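Long-range contact in pullulanase (Bacillus acidopullulyticus, PDB 2WAN), which hydrolyses the alpha-1,6-glucosidic linkages of pullulan and, as a debranching glycoside hydrolase, probably those of branched starch polysaccharides: residues 602-607 and 633-638. Sequence-based numbering, arbitrary orientation.
Sequences FVLDSV and AKISNE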
loop_
_atom_site.group_PDB
_atom_site.type_symbol
_atom_site.label_atom_id
_atom_site.label_comp_id
_atom_site.label_asym_id
_atom_site.label_seq_id
_atom_site.Cartn_x
_atom_site.Cartn_y
_atom_site.Cartn_z
ATOM N N PHE A 602 3.151 -7.223 13.436
ATOM C CA PHE A 602 4.382 -7.547 12.735
ATOM C C PHE A 602 4.832 -6.374 11.852
ATOM O O PHE A 602 6.018 -6.025 11.805
ATOM C CB PHE A 602 4.241 -8.817 11.866
ATOM C CG PHE A 602 5.461 -9.076 11.020
ATOM C CD1 PHE A 602 6.548 -9.752 11.564
ATOM C CD2 PHE A 602 5.565 -8.570 9.707
ATOM C CE1 PHE A 602 7.712 -9.965 10.816
ATOM C CE2 PHE A 602 6.728 -8.782 8.965
ATOM C CZ PHE A 602 7.796 -9.478 9.527
ATOM N N VAL A 603 3.882 -5.790 11.130
ATOM C CA VAL A 603 4.194 -4.657 10.260
ATOM C C VAL A 603 4.600 -3.441 11.090
ATOM O O VAL A 603 5.606 -2.782 10.786
ATOM C CB VAL A 603 3.004 -4.327 9.313
ATOM C CG1 VAL A 603 3.300 -3.059 8.472
ATOM C CG2 VAL A 603 2.739 -5.514 8.399
ATOM N N LEU A 604 3.823 -3.125 12.122
ATOM C CA LEU A 604 4.164 -1.988 12.968
ATOM C C LEU A 604 5.546 -2.141 13.601
ATOM O O LEU A 604 6.331 -1.189 13.623
ATOM C CB LEU A 604 3.107 -1.790 14.065
ATOM C CG LEU A 604 1.732 -1.334 13.560
ATOM C CD1 LEU A 604 0.644 -1.631 14.616
ATOM C CD2 LEU A 604 1.766 0.145 13.215
ATOM N N ASP A 605 5.833 -3.326 14.140
ATOM C CA ASP A 605 7.152 -3.567 14.738
ATOM C C ASP A 605 8.256 -3.385 13.683
ATOM O O ASP A 605 9.305 -2.799 13.967
ATOM C CB ASP A 605 7.259 -4.972 15.321
ATOM C CG ASP A 605 6.448 -5.153 16.596
ATOM O OD1 ASP A 605 6.021 -4.165 17.207
ATOM O OD2 ASP A 605 6.247 -6.310 16.982
ATOM N N SER A 606 7.996 -3.871 12.467
ATOM C CA SER A 606 9.002 -3.785 11.395
ATOM C C SER A 606 9.334 -2.336 11.012
ATOM O O SER A 606 10.504 -1.966 10.946
ATOM C CB SER A 606 8.559 -4.562 10.158
ATOM O OG SER A 606 9.623 -4.605 9.214
ATOM N N VAL A 607 8.319 -1.512 10.760
ATOM C CA VAL A 607 8.604 -0.130 10.330
ATOM C C VAL A 607 9.274 0.644 11.482
ATOM O O VAL A 607 10.158 1.458 11.250
ATOM C CB VAL A 607 7.376 0.628 9.741
ATOM C CG1 VAL A 607 6.955 0.017 8.401
ATOM C CG2 VAL A 607 6.202 0.669 10.726
ATOM N N ALA A 633 -3.394 4.309 9.499
ATOM C CA ALA A 633 -3.552 5.286 10.560
ATOM C C ALA A 633 -2.615 4.946 11.720
ATOM O O ALA A 633 -1.987 5.832 12.294
ATOM C CB ALA A 633 -5.023 5.333 11.022
ATOM N N LYS A 634 -2.519 3.660 12.064
ATOM C CA LYS A 634 -1.651 3.255 13.182
ATOM C C LYS A 634 -0.171 3.412 12.855
ATOM O O LYS A 634 0.615 3.844 13.708
ATOM C CB LYS A 634 -1.935 1.829 13.635
ATOM C CG LYS A 634 -3.239 1.657 14.381
ATOM C CD LYS A 634 -3.390 0.208 14.822
ATOM C CE LYS A 634 -4.567 0.032 15.761
ATOM N NZ LYS A 634 -4.676 -1.407 16.127
ATOM N N ILE A 635 0.211 3.035 11.633
ATOM C CA ILE A 635 1.581 3.249 11.172
ATOM C C ILE A 635 1.935 4.730 11.275
ATOM O O ILE A 635 2.967 5.100 11.859
ATOM C CB ILE A 635 1.786 2.731 9.728
ATOM C CG1 ILE A 635 1.772 1.195 9.715
ATOM C CG2 ILE A 635 3.102 3.309 9.103
ATOM C CD1 ILE A 635 1.723 0.578 8.317
ATOM N N SER A 636 1.083 5.583 10.709
ATOM C CA SER A 636 1.313 7.030 10.735
ATOM C C SER A 636 1.420 7.553 12.172
ATOM O O SER A 636 2.369 8.260 12.519
ATOM C CB SER A 636 0.195 7.755 9.962
ATOM O OG SER A 636 0.379 9.159 10.030
ATOM N N ASN A 637 0.463 7.183 13.022
ATOM C CA ASN A 637 0.476 7.646 14.412
ATOM C C ASN A 637 1.721 7.207 15.193
ATOM O O ASN A 637 2.310 8.006 15.918
ATOM C CB ASN A 637 -0.818 7.233 15.128
ATOM C CG ASN A 637 -2.043 7.984 14.608
ATOM O OD1 ASN A 637 -1.925 8.959 13.869
ATOM N ND2 ASN A 637 -3.227 7.517 14.983
ATOM N N GLU A 638 2.115 5.942 15.052
ATOM C CA GLU A 638 3.295 5.434 15.761
ATOM C C GLU A 638 4.573 6.104 15.277
ATOM O O GLU A 638 5.392 6.564 16.087
ATOM C CB GLU A 638 3.422 3.914 15.633
ATOM C CG GLU A 638 2.383 3.147 16.437
ATOM C CD GLU A 638 2.708 1.675 16.605
ATOM O OE1 GLU A 638 3.820 1.226 16.223
ATOM O OE2 GLU A 638 1.824 0.964 17.129
HETATM O O HOH W 1 5.409 -1.445 16.907
#
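Leu604 reaches from helix 597-614 into the side of helix 629-642 and makes the largest single contribution to this contact. Its CG stands anti to the carbonyl carbon (chi1 -68°), and from there CD2 points at the backbone of the partner helix, 3.6 Å from Ile635 N. The same methyl lies 3.7 Å from Ile635 CG1, and the Leu604 and Ile635 side chains cross obliquely. Next to it the beta carbon of Lys634 adds an apolar surface, while the rest of that lysine chain extends away to a hydrogen bond between its NZ and Gln600. Further into the interface, Val603 CG1 meets Ile635 CD1 at 4.0 Å, and Val607 CG2 approaches Ile635 CG2 more loosely, at 4.4 Å. Both Ile635 and Val607 also pack on strand 618-621, which follows helix 597-614 in the chain and precedes helix 629-642. The segments 602-607 and 633-638 run at 30° to each other, on neighbouring helices outside the parallel eight-stranded barrel, the TIM-barrel catalytic fold of the alpha-amylase family.

Glu638 lies across Leu604 at about a right angle. Its carboxylate spans the leucine: OE1 is 3.8 Å from Leu604 CB and OE2 is 3.8 Å from Leu604 CD1. OE1 accepts hydrogen bonds from Asn608 and from a water, which also donates to Asp605 OD1 at 2.8 Å. An alanine in place of Glu638 would probably uncover one flank of Leu604 and leave Asn608 and the water without this acceptor. No direct hydrogen bond joins the two segments, so the contact rests mainly on aliphatic packing, supplemented by the carboxylate against Leu604 and the bridging water. Asp605 is salt-bridged to Lys601, and the water would probably further temper repulsion between Asp605 OD1 and Glu638 OE1, 5.9 Å apart.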